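Local structure of cytidine deaminase (Burkholderia pseudomallei, 3DMO) at residues 92-95 against 99-102; 101-106 against 111-116; 20-25 against 86-91; 34-39 against 64-69; 44-49 against 71-76. The protein probably scavenges cytidine and 2'-deoxycytidine, deaminating them hydrolytically to uridine and 2'-deoxyuridine with the help of a bound zinc ion. All coordinates share one frame; numbering follows the deposited sequence.

All five contacts belong to one alpha/beta domain built on a mixed sheet, within the zinc-binding deaminase region. Contacts 4 and 5 share helix 62-72 and reach the neighbouring strands 34-40 and 45-49, their centres about 7 Å apart. Contacts 1 and 2, equally close, share helix 97-107; contact 1 ties it to the loop before it, contact 2 to strand 112-116. Contact 3 joins helix 11-22 to the end of strand 80-87 and encloses contacts 4 and 5 in the chain; though about 18 Å from contact 5 between centres, it touches it through A21 and K24. Contact 1 holds a zinc ligand, contacts 2 and 4 pack helices on the sheet, and 3 and 5 lie nearer the surface.

Contact 1. Residues 92-95 against 99-102; sequences PIAP and CRQV. With ZN (zinc ion), chain E.
R100 reaches back from helix 97-107 to grip P95, in the loop leading into the same helix. This is the zinc-binding element of the cytidine deaminase fold, in which C96 just before the helix and C99 in its first turn form a CxxC motif and join C61 at the metal. CB points alongside the loop rather than at it, and the arginine then runs extended through CG and CD. Its CG lies 4.1 Å from P95 CB, an apolar touch. CD then passes P95 O at 3.9 Å and brings the guanidinium edge round to that carbonyl. NE bonds to P95 O at 2.8 Å, arriving from above the carbonyl plane. The second bond, from R100 NH2 to P95 O, is 3.1 Å long and lies in the carbonyl plane, but it is the more bent of the two, with an N-H...O angle of 135°. One oxygen thus takes a side-on grip from two nitrogens, while the methyl of A94 sits at the guanidinium edge near NH2. NH1 turns the other way, to L130 O and to P132 O of a second subunit, and NH2 also bonds D133 O of that subunit, fastening a subunit interface. Next to it, C99 SG binds the zinc ion at 2.4 Å, and a water completes the coordination with C61 and C96, its oxygen 2.1 Å from the metal.

Contact 2. Residues 101-106 against 111-116; sequences QVMIEL and LEVVLT
M103 carries the helix side of this contact, reaching toward V113 with its sulfur and toward L111 with its CB. The closest approach is M103 SD to CG2 of V113, at 4.3 Å. Lower down, the M103 CB sits 4.5 Å from CD2 of L111, and the same methyl lies 4.4 Å from the carbonyl oxygen M103 O. The methionine leaves the helix with CG anti to its carbonyl carbon (chi1 -74°) and continues extended, which carries SD outward to the strand; only the last torsion bends, swinging CE toward the proline P95. Here the side-chain contacts are apolar and all three residues are buried. The patch joins the last two elements of a beta-alpha-beta unit, in which helix 97-107 connects strand 80-87 to its parallel neighbour 112-116. L111 extends the same packing to F80 and I83 of strand 80-87, while M103 also meets L67 of helix 62-72. Away from this patch the two segments separate: L115 no longer reaches the helix, and E112 points to the far side of the sheet. On the helix, E105 is turned to a neighbouring subunit, its carboxylate held by the hydroxyls of Y26 and Y29 and by the backbone N of A54, all three residues of that other chain.

Contact 3. Residues 20-25 against 86-91; sequences AAREKA and VGETHG
R22 stretches along the end of strand 80-87 until its guanidinium meets E88, the two flat groups standing at right angles. CG is anti to the backbone N (chi1 177°) and the chain stays extended, which lays CD 3.8 Å from the carbonyl oxygen V86 O and carries NE past G87 CA. At the tip, NH2 comes within 4.0 Å of E88 CB. The glutamate chain bends at chi2, folding OE2 back toward the arginine. R22 NH2 and E88 OE2 are 4.4 Å apart; the opposite charges probably attract, though no N-H points at that oxygen, well off the guanidinium plane. Water does the joining instead. One molecule donates to E88 OE2 at 2.6 Å and accepts a weak bond from R22 NH2; a second, at the guanidinium edge, accepts from E88 N at 2.8 Å and, weakly, from the same NH2. The firmer hold on the arginine is its NE bond to K33 O, fixing the base of the guanidinium. The contact closes the C-terminal end of helix 11-22 over the sheet, where V86 pairs through its backbone with G35 of strand 34-40 and A21 packs against H47 of strand 45-49.

Contact 4. Residues 34-39 against 64-69; sequences VGAALV and RTALFS
L38 and L67 meet through their methyls, CD2 of one lying 3.6 Å from CD2 of the other, with the two side chains crossing at about a right angle. L38 has CG anti to its backbone N (chi1 179°), and this sends both methyls toward the helix, CD1 to 3.9 Å from the same L67 CD2. The remaining apolar contacts centre on a single small residue: A66 CB packs at 4.2 Å against L38 CB. A36 CB lies 4.4 Å from A66 CB. With only a methyl at A66, the helix can ride close above the strand, and the axes of the two short segments come within 7.8 Å, 34° from parallel. One contact is of mixed character, a methyl against a peptide oxygen, where L38 CD2 lies 3.7 Å from A66 O. Polar bonds do not join the two segments: the helix bonds along itself, as from F68 N to R64 O, and the strand to its neighbours 45-49 and 80-87. The arrangement is that of an alpha/beta/alpha sandwich, as in the cytidine deaminase fold: A36 and L38 point to helix 62-72, whereas A37 meets L14, A17 and A18 of helix 11-22. On the helix 62-72 face, L38 also touches F80 and I83 of strand 80-87, and R64 packs on A98 and V102 of helix 97-107.

Contact 5. Residues 44-49 against 71-76; sequences KVFHGC and LAAGYR
F46 presents the far end of its ring to two residues just after helix 62-72. Its CZ lies 3.6 Å from the methyl of A73, and its CE2 is 3.7 Å from CE2 of Y75, which approaches the phenylalanine at the rim, near the ring plane. The rings are tilted at 72° with their centroids 5.6 Å apart, an oblique pairing. Across the tyrosine hydroxyl runs the aliphatic part of K44, whose CD comes to 3.6 Å from Y75 OH, the two side chains about perpendicular. F46 stands on the second strand of the beta hairpin formed by strands 34-40 and 45-49, and K44 just before it, in the turn; the backbone of F46 is paired with that of L38 across the hairpin. Opposite, a Schellman motif ends the helix. G74 takes a positive phi (98°), and its N bonds back to L71 O at 2.9 Å, between A73 and Y75, both of which face the strand. The hydroxyl of Y75 is held further by D42 OD2 from the hairpin turn, and its ring also rests on T40 and F80. Beyond that, A72 O accepts a hydrogen bond from K24 NZ of a neighbouring subunit.

Contact 1. Residues 92-95 against 99-102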
# COMPACT_ATOMS: atom_id res chain seq x y z
N PRO A 92 -14.78 -14.52 -14.49
CA PRO A 92 -15.15 -13.44 -13.58
C PRO A 92 -13.89 -12.88 -12.93
O PRO A 92 -13.01 -13.66 -12.54
CB PRO A 92 -16.03 -14.14 -12.54
CG PRO A 92 -16.61 -15.32 -13.27
CD PRO A 92 -15.49 -15.78 -14.18
N ILE A 93 -13.78 -11.56 -12.85
CA ILE A 93 -12.59 -10.91 -12.31
C ILE A 93 -12.33 -11.37 -10.87
O ILE A 93 -13.25 -11.51 -10.07
CB ILE A 93 -12.64 -9.36 -12.47
CG1 ILE A 93 -11.25 -8.75 -12.20
CG2 ILE A 93 -13.76 -8.73 -11.61
CD1 ILE A 93 -11.14 -7.30 -12.62
N ALA A 94 -11.06 -11.63 -10.56
CA ALA A 94 -10.64 -12.04 -9.22
C ALA A 94 -10.13 -10.82 -8.45
O ALA A 94 -9.18 -10.17 -8.89
CB ALA A 94 -9.56 -13.07 -9.34
N PRO A 95 -10.77 -10.49 -7.32
CA PRO A 95 -10.23 -9.42 -6.48
C PRO A 95 -8.82 -9.74 -6.00
O PRO A 95 -8.53 -10.89 -5.65
CB PRO A 95 -11.19 -9.40 -5.29
CG PRO A 95 -12.49 -9.92 -5.85
CD PRO A 95 -12.03 -11.03 -6.76
N CYS A 99 -7.52 -6.05 -1.69
CA CYS A 99 -8.96 -5.83 -1.71
C CYS A 99 -9.75 -6.81 -0.86
O CYS A 99 -10.72 -6.43 -0.21
CB CYS A 99 -9.52 -5.82 -3.14
SG CYS A 99 -9.14 -4.31 -4.03
N ARG A 100 -9.34 -8.08 -0.88
CA ARG A 100 -9.95 -9.12 -0.05
C ARG A 100 -9.81 -8.82 1.45
O ARG A 100 -10.75 -9.03 2.21
CB ARG A 100 -9.39 -10.50 -0.38
CG ARG A 100 -9.71 -10.96 -1.80
CD ARG A 100 -9.13 -12.34 -2.08
NE ARG A 100 -9.11 -12.64 -3.51
CZ ARG A 100 -9.07 -13.86 -4.05
NH1 ARG A 100 -9.03 -14.96 -3.28
NH2 ARG A 100 -9.03 -13.98 -5.37
N GLN A 101 -8.64 -8.31 1.85
CA GLN A 101 -8.39 -7.96 3.25
C GLN A 101 -9.27 -6.79 3.71
O GLN A 101 -9.81 -6.80 4.82
CB GLN A 101 -6.91 -7.64 3.47
CG GLN A 101 -6.48 -7.52 4.94
CD GLN A 101 -6.61 -8.83 5.69
OE1 GLN A 101 -6.03 -9.84 5.30
NE2 GLN A 101 -7.37 -8.81 6.78
N VAL A 102 -9.43 -5.80 2.83
CA VAL A 102 -10.28 -4.64 3.11
C VAL A 102 -11.77 -5.03 3.07
O VAL A 102 -12.54 -4.64 3.95
CB VAL A 102 -9.98 -3.47 2.16
CG1 VAL A 102 -10.99 -2.34 2.32
CG2 VAL A 102 -8.56 -2.96 2.39
ZN ZN E . -7.50 -5.03 -5.59
O HOH W 1 -8.61 -6.10 -7.08

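Contact 2. Residues 101-106 against 111-116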
# COMPACT_ATOMS: atom_id res chain seq x y z
N GLN A 101 -8.64 -8.31 1.85
CA GLN A 101 -8.39 -7.96 3.25
C GLN A 101 -9.27 -6.79 3.71
O GLN A 101 -9.81 -6.80 4.82
CB GLN A 101 -6.91 -7.64 3.47
CG GLN A 101 -6.48 -7.52 4.94
CD GLN A 101 -6.61 -8.83 5.69
OE1 GLN A 101 -6.03 -9.84 5.30
NE2 GLN A 101 -7.37 -8.81 6.78
N VAL A 102 -9.43 -5.80 2.83
CA VAL A 102 -10.28 -4.64 3.11
C VAL A 102 -11.77 -5.03 3.07
O VAL A 102 -12.54 -4.64 3.95
CB VAL A 102 -9.98 -3.47 2.16
CG1 VAL A 102 -10.99 -2.34 2.32
CG2 VAL A 102 -8.56 -2.96 2.39
N MET A 103 -12.16 -5.84 2.09
CA MET A 103 -13.53 -6.36 2.03
C MET A 103 -13.91 -7.15 3.27
O MET A 103 -15.04 -7.02 3.75
CB MET A 103 -13.75 -7.22 0.79
CG MET A 103 -13.86 -6.41 -0.48
SD MET A 103 -14.42 -7.43 -1.86
CE MET A 103 -13.02 -8.50 -2.09
N ILE A 104 -12.99 -7.95 3.80
CA ILE A 104 -13.35 -8.76 4.96
C ILE A 104 -13.52 -7.92 6.23
O ILE A 104 -14.43 -8.16 7.01
CB ILE A 104 -12.43 -10.01 5.15
CG1 ILE A 104 -13.27 -11.19 5.69
CG2 ILE A 104 -11.20 -9.69 6.03
CD1 ILE A 104 -12.58 -12.52 5.67
N GLU A 105 -12.67 -6.91 6.40
CA GLU A 105 -12.77 -6.00 7.55
C GLU A 105 -14.00 -5.10 7.48
O GLU A 105 -14.75 -4.98 8.46
CB GLU A 105 -11.49 -5.19 7.71
CG GLU A 105 -11.60 -4.11 8.77
CD GLU A 105 -10.37 -4.03 9.63
OE1 GLU A 105 -9.38 -4.73 9.34
OE2 GLU A 105 -10.42 -3.26 10.61
N LEU A 106 -14.23 -4.48 6.32
CA LEU A 106 -15.33 -3.54 6.17
C LEU A 106 -16.69 -4.20 5.88
O LEU A 106 -17.72 -3.71 6.33
CB LEU A 106 -14.99 -2.49 5.11
CG LEU A 106 -13.75 -1.62 5.40
CD1 LEU A 106 -13.54 -0.61 4.28
CD2 LEU A 106 -13.91 -0.90 6.74
N LEU A 111 -20.14 -10.83 3.60
CA LEU A 111 -20.45 -9.93 2.48
C LEU A 111 -20.56 -10.72 1.17
O LEU A 111 -19.67 -11.49 0.85
CB LEU A 111 -19.39 -8.83 2.33
CG LEU A 111 -19.54 -7.90 1.12
CD1 LEU A 111 -20.67 -6.92 1.32
CD2 LEU A 111 -18.24 -7.18 0.80
N GLU A 112 -21.65 -10.51 0.44
CA GLU A 112 -21.86 -11.16 -0.85
C GLU A 112 -21.02 -10.45 -1.90
O GLU A 112 -21.07 -9.23 -2.01
CB GLU A 112 -23.35 -11.14 -1.24
CG GLU A 112 -23.66 -11.80 -2.57
CD GLU A 112 -25.14 -11.76 -2.92
OE1 GLU A 112 -25.70 -10.65 -3.05
OE2 GLU A 112 -25.74 -12.84 -3.08
N VAL A 113 -20.26 -11.23 -2.67
CA VAL A 113 -19.35 -10.69 -3.67
C VAL A 113 -19.74 -11.27 -5.04
O VAL A 113 -19.70 -12.49 -5.23
CB VAL A 113 -17.87 -11.01 -3.32
CG1 VAL A 113 -16.94 -10.48 -4.39
CG2 VAL A 113 -17.50 -10.44 -1.95
N VAL A 114 -20.16 -10.40 -5.95
CA VAL A 114 -20.59 -10.79 -7.30
C VAL A 114 -19.47 -10.43 -8.28
O VAL A 114 -19.21 -9.25 -8.52
CB VAL A 114 -21.90 -10.05 -7.72
CG1 VAL A 114 -22.35 -10.49 -9.11
CG2 VAL A 114 -23.02 -10.26 -6.68
N LEU A 115 -18.81 -11.45 -8.84
CA LEU A 115 -17.67 -11.23 -9.74
C LEU A 115 -18.09 -11.49 -11.17
O LEU A 115 -18.76 -12.48 -11.46
CB LEU A 115 -16.51 -12.15 -9.36
CG LEU A 115 -16.04 -12.02 -7.92
CD1 LEU A 115 -15.04 -13.12 -7.61
CD2 LEU A 115 -15.47 -10.61 -7.67
N THR A 116 -17.69 -10.60 -12.07
CA THR A 116 -18.07 -10.74 -13.47
C THR A 116 -17.01 -10.17 -14.43
O THR A 116 -15.99 -9.64 -14.00
CB THR A 116 -19.49 -10.14 -13.72
OG1 THR A 116 -19.97 -10.56 -15.01
CG2 THR A 116 -19.51 -8.62 -13.63

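Contact 3. Residues 20-25 against 86-91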
# COMPACT_ATOMS: atom_id res chain seq x y z
N ALA A 20 -20.88 0.70 -15.18
CA ALA A 20 -20.94 2.15 -15.27
C ALA A 20 -19.80 2.81 -14.48
O ALA A 20 -19.22 3.79 -14.94
CB ALA A 20 -22.31 2.69 -14.83
N ALA A 21 -19.51 2.25 -13.30
CA ALA A 21 -18.38 2.69 -12.45
C ALA A 21 -17.05 2.55 -13.19
O ALA A 21 -16.24 3.47 -13.20
CB ALA A 21 -18.36 1.88 -11.16
N ARG A 22 -16.86 1.39 -13.83
CA ARG A 22 -15.65 1.06 -14.57
C ARG A 22 -15.30 2.11 -15.62
O ARG A 22 -14.12 2.39 -15.83
CB ARG A 22 -15.79 -0.33 -15.23
CG ARG A 22 -14.61 -0.75 -16.08
CD ARG A 22 -14.74 -2.20 -16.56
NE ARG A 22 -13.73 -2.52 -17.57
CZ ARG A 22 -13.86 -2.30 -18.87
NH1 ARG A 22 -14.97 -1.76 -19.35
NH2 ARG A 22 -12.88 -2.61 -19.71
N GLU A 23 -16.31 2.70 -16.24
CA GLU A 23 -16.09 3.70 -17.29
C GLU A 23 -15.34 4.94 -16.80
O GLU A 23 -14.72 5.66 -17.59
CB GLU A 23 -17.42 4.11 -17.93
CG GLU A 23 -18.07 3.02 -18.77
CD GLU A 23 -17.20 2.60 -19.94
OE1 GLU A 23 -16.71 1.44 -19.94
OE2 GLU A 23 -16.98 3.43 -20.86
N LYS A 24 -15.39 5.18 -15.49
CA LYS A 24 -14.77 6.36 -14.89
C LYS A 24 -13.36 6.11 -14.36
O LYS A 24 -12.75 7.01 -13.79
CB LYS A 24 -15.68 6.91 -13.79
CG LYS A 24 -17.02 7.42 -14.36
CD LYS A 24 -18.00 7.89 -13.30
CE LYS A 24 -18.80 6.73 -12.69
NZ LYS A 24 -19.56 7.16 -11.46
N ALA A 25 -12.84 4.90 -14.56
CA ALA A 25 -11.50 4.54 -14.09
C ALA A 25 -10.42 5.51 -14.59
O ALA A 25 -10.52 6.06 -15.69
CB ALA A 25 -11.16 3.13 -14.50
N VAL A 86 -16.15 -5.84 -11.78
CA VAL A 86 -16.09 -6.19 -13.21
C VAL A 86 -14.78 -5.69 -13.86
O VAL A 86 -14.33 -4.58 -13.59
CB VAL A 86 -17.35 -5.67 -14.00
CG1 VAL A 86 -17.48 -4.14 -13.93
CG2 VAL A 86 -17.32 -6.15 -15.44
N GLY A 87 -14.19 -6.52 -14.71
CA GLY A 87 -13.07 -6.11 -15.55
C GLY A 87 -13.07 -6.90 -16.85
O GLY A 87 -13.88 -7.81 -17.02
N GLU A 88 -12.15 -6.56 -17.75
CA GLU A 88 -12.01 -7.24 -19.03
C GLU A 88 -11.12 -8.48 -18.86
O GLU A 88 -9.95 -8.50 -19.26
CB GLU A 88 -11.44 -6.27 -20.08
CG GLU A 88 -11.41 -6.82 -21.51
CD GLU A 88 -12.80 -7.00 -22.10
OE1 GLU A 88 -13.25 -8.16 -22.23
OE2 GLU A 88 -13.44 -5.97 -22.42
N THR A 89 -11.69 -9.52 -18.27
CA THR A 89 -10.96 -10.73 -17.95
C THR A 89 -11.63 -11.95 -18.60
O THR A 89 -12.79 -11.89 -18.99
CB THR A 89 -10.85 -10.95 -16.42
OG1 THR A 89 -12.14 -10.77 -15.82
CG2 THR A 89 -9.88 -9.94 -15.79
N HIS A 90 -10.89 -13.05 -18.69
CA HIS A 90 -11.42 -14.28 -19.28
C HIS A 90 -12.59 -14.86 -18.49
O HIS A 90 -13.67 -15.11 -19.03
CB HIS A 90 -10.33 -15.34 -19.47
CG HIS A 90 -10.86 -16.64 -20.00
ND1 HIS A 90 -11.67 -16.71 -21.11
CD2 HIS A 90 -10.73 -17.91 -19.55
CE1 HIS A 90 -12.01 -17.97 -21.33
NE2 HIS A 90 -11.44 -18.72 -20.40
N GLY A 91 -12.35 -15.12 -17.20
CA GLY A 91 -13.41 -15.50 -16.27
C GLY A 91 -13.90 -14.29 -15.48
O GLY A 91 -13.51 -13.15 -15.78
O HOH W 2 -10.60 -4.19 -17.79
O HOH W 3 -12.16 -3.66 -22.42

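Contact 4. Residues 34-39 against 64-69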
# COMPACT_ATOMS: atom_id res chain seq x y z
N VAL A 34 -11.17 -1.20 -14.12
CA VAL A 34 -11.97 -2.05 -13.26
C VAL A 34 -13.07 -1.19 -12.63
O VAL A 34 -12.85 -0.02 -12.32
CB VAL A 34 -11.13 -2.73 -12.14
CG1 VAL A 34 -11.98 -3.72 -11.32
CG2 VAL A 34 -9.93 -3.47 -12.71
N GLY A 35 -14.26 -1.77 -12.48
CA GLY A 35 -15.35 -1.10 -11.78
C GLY A 35 -15.92 -1.95 -10.68
O GLY A 35 -15.86 -3.18 -10.72
N ALA A 36 -16.48 -1.28 -9.68
CA ALA A 36 -17.17 -1.96 -8.59
C ALA A 36 -18.39 -1.17 -8.21
O ALA A 36 -18.44 0.05 -8.38
CB ALA A 36 -16.24 -2.14 -7.38
N ALA A 37 -19.40 -1.87 -7.71
CA ALA A 37 -20.58 -1.21 -7.18
C ALA A 37 -21.00 -1.90 -5.90
O ALA A 37 -21.17 -3.11 -5.86
CB ALA A 37 -21.71 -1.23 -8.19
N LEU A 38 -21.16 -1.08 -4.86
CA LEU A 38 -21.41 -1.54 -3.51
C LEU A 38 -22.81 -1.09 -3.12
O LEU A 38 -23.15 0.09 -3.31
CB LEU A 38 -20.38 -0.89 -2.58
CG LEU A 38 -20.36 -1.12 -1.08
CD1 LEU A 38 -20.04 -2.58 -0.76
CD2 LEU A 38 -19.33 -0.18 -0.48
N VAL A 39 -23.62 -2.00 -2.59
CA VAL A 39 -24.97 -1.63 -2.15
C VAL A 39 -25.06 -1.81 -0.65
O VAL A 39 -24.66 -2.84 -0.13
CB VAL A 39 -26.11 -2.39 -2.92
CG1 VAL A 39 -26.03 -3.91 -2.71
CG2 VAL A 39 -27.48 -1.82 -2.52
N ARG A 64 -11.84 -1.12 -3.30
CA ARG A 64 -11.45 -0.27 -2.19
C ARG A 64 -11.96 1.17 -2.34
O ARG A 64 -12.39 1.76 -1.36
CB ARG A 64 -9.95 -0.32 -1.93
CG ARG A 64 -9.53 -1.62 -1.25
CD ARG A 64 -8.03 -1.64 -1.00
NE ARG A 64 -7.29 -1.99 -2.20
CZ ARG A 64 -5.99 -1.77 -2.38
NH1 ARG A 64 -5.25 -1.21 -1.42
NH2 ARG A 64 -5.42 -2.14 -3.52
N THR A 65 -11.93 1.69 -3.57
CA THR A 65 -12.51 3.01 -3.86
C THR A 65 -14.00 3.07 -3.47
O THR A 65 -14.42 4.01 -2.80
CB THR A 65 -12.35 3.38 -5.35
OG1 THR A 65 -10.96 3.54 -5.65
CG2 THR A 65 -13.08 4.68 -5.68
N ALA A 66 -14.77 2.06 -3.87
CA ALA A 66 -16.19 1.97 -3.50
C ALA A 66 -16.41 1.93 -1.99
O ALA A 66 -17.22 2.67 -1.45
CB ALA A 66 -16.86 0.76 -4.17
N LEU A 67 -15.65 1.08 -1.30
CA LEU A 67 -15.77 0.95 0.15
C LEU A 67 -15.33 2.21 0.91
O LEU A 67 -16.01 2.63 1.85
CB LEU A 67 -15.01 -0.27 0.67
CG LEU A 67 -15.60 -1.66 0.38
CD1 LEU A 67 -14.52 -2.75 0.44
CD2 LEU A 67 -16.76 -1.98 1.34
N PHE A 68 -14.22 2.82 0.50
CA PHE A 68 -13.75 4.05 1.15
C PHE A 68 -14.75 5.21 0.96
O PHE A 68 -14.96 6.01 1.88
CB PHE A 68 -12.35 4.47 0.67
CG PHE A 68 -11.26 3.44 0.94
CD1 PHE A 68 -10.14 3.39 0.10
CD2 PHE A 68 -11.35 2.55 2.00
CE1 PHE A 68 -9.12 2.47 0.32
CE2 PHE A 68 -10.33 1.61 2.23
CZ PHE A 68 -9.22 1.57 1.38
N SER A 69 -15.38 5.25 -0.22
CA SER A 69 -16.41 6.25 -0.52
C SER A 69 -17.63 6.09 0.38
O SER A 69 -18.15 7.06 0.92
CB SER A 69 -16.82 6.18 -1.99
OG SER A 69 -15.85 6.80 -2.83

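Contact 5. Residues 44-49 against 71-76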
# COMPACT_ATOMS: atom_id res chain seq x y z
N LYS A 44 -28.49 2.11 -0.76
CA LYS A 44 -27.67 3.09 -1.47
C LYS A 44 -26.53 2.39 -2.20
O LYS A 44 -25.94 1.44 -1.69
CB LYS A 44 -27.12 4.12 -0.49
CG LYS A 44 -26.63 5.40 -1.13
CD LYS A 44 -26.60 6.52 -0.10
CE LYS A 44 -26.62 7.90 -0.76
NZ LYS A 44 -25.35 8.20 -1.48
N VAL A 45 -26.23 2.88 -3.40
CA VAL A 45 -25.20 2.29 -4.25
C VAL A 45 -24.00 3.23 -4.36
O VAL A 45 -24.17 4.44 -4.57
CB VAL A 45 -25.76 1.92 -5.64
CG1 VAL A 45 -24.65 1.43 -6.57
CG2 VAL A 45 -26.83 0.86 -5.50
N PHE A 46 -22.80 2.68 -4.18
CA PHE A 46 -21.57 3.44 -4.34
C PHE A 46 -20.72 2.84 -5.46
O PHE A 46 -20.47 1.63 -5.47
CB PHE A 46 -20.77 3.46 -3.03
CG PHE A 46 -21.41 4.30 -1.97
CD1 PHE A 46 -21.05 5.65 -1.82
CD2 PHE A 46 -22.38 3.78 -1.13
CE1 PHE A 46 -21.65 6.44 -0.85
CE2 PHE A 46 -22.98 4.57 -0.16
CZ PHE A 46 -22.61 5.90 -0.02
N HIS A 47 -20.30 3.69 -6.40
CA HIS A 47 -19.40 3.32 -7.48
C HIS A 47 -17.95 3.36 -6.99
O HIS A 47 -17.57 4.23 -6.21
CB HIS A 47 -19.51 4.30 -8.64
CG HIS A 47 -20.71 4.11 -9.50
ND1 HIS A 47 -21.66 3.14 -9.26
CD2 HIS A 47 -21.14 4.78 -10.60
CE1 HIS A 47 -22.61 3.22 -10.17
NE2 HIS A 47 -22.32 4.21 -10.99
N GLY A 48 -17.14 2.44 -7.50
CA GLY A 48 -15.71 2.50 -7.32
C GLY A 48 -15.03 2.16 -8.63
O GLY A 48 -15.56 1.41 -9.45
N CYS A 49 -13.86 2.74 -8.85
CA CYS A 49 -13.04 2.40 -9.99
C CYS A 49 -11.58 2.43 -9.55
O CYS A 49 -11.26 3.02 -8.50
CB CYS A 49 -13.29 3.39 -11.14
SG CYS A 49 -12.93 5.10 -10.72
N LEU A 71 -17.66 4.54 3.34
CA LEU A 71 -17.20 4.90 4.68
C LEU A 71 -17.22 6.41 4.91
O LEU A 71 -17.69 6.89 5.94
CB LEU A 71 -15.80 4.33 4.97
CG LEU A 71 -15.63 2.97 5.68
CD1 LEU A 71 -15.83 3.07 7.18
CD2 LEU A 71 -16.52 1.87 5.11
N ALA A 72 -16.71 7.16 3.94
CA ALA A 72 -16.74 8.62 3.97
C ALA A 72 -18.16 9.21 4.02
O ALA A 72 -18.36 10.31 4.53
CB ALA A 72 -15.97 9.19 2.79
N ALA A 73 -19.14 8.45 3.52
CA ALA A 73 -20.54 8.84 3.58
C ALA A 73 -21.23 8.42 4.89
O ALA A 73 -22.41 8.67 5.08
CB ALA A 73 -21.31 8.28 2.36
N GLY A 74 -20.48 7.79 5.80
CA GLY A 74 -21.00 7.44 7.12
C GLY A 74 -21.48 6.00 7.27
O GLY A 74 -22.12 5.67 8.27
N TYR A 75 -21.18 5.15 6.30
CA TYR A 75 -21.47 3.73 6.44
C TYR A 75 -20.32 3.11 7.18
O TYR A 75 -19.18 3.57 7.05
CB TYR A 75 -21.75 3.07 5.09
CG TYR A 75 -23.07 3.55 4.53
CD1 TYR A 75 -24.25 2.90 4.85
CD2 TYR A 75 -23.12 4.68 3.73
CE1 TYR A 75 -25.47 3.36 4.38
CE2 TYR A 75 -24.34 5.16 3.24
CZ TYR A 75 -25.50 4.48 3.58
OH TYR A 75 -26.70 4.93 3.11
N ARG A 76 -20.62 2.10 7.98
CA ARG A 76 -19.65 1.53 8.91
C ARG A 76 -19.46 0.04 8.61
O ARG A 76 -20.27 -0.56 7.91
CB ARG A 76 -20.14 1.77 10.33
CG ARG A 76 -20.10 3.25 10.71
CD ARG A 76 -21.16 3.60 11.74
NE ARG A 76 -22.50 3.47 11.18
CZ ARG A 76 -23.62 3.87 11.78
NH1 ARG A 76 -23.56 4.46 12.97
NH2 ARG A 76 -24.79 3.70 11.18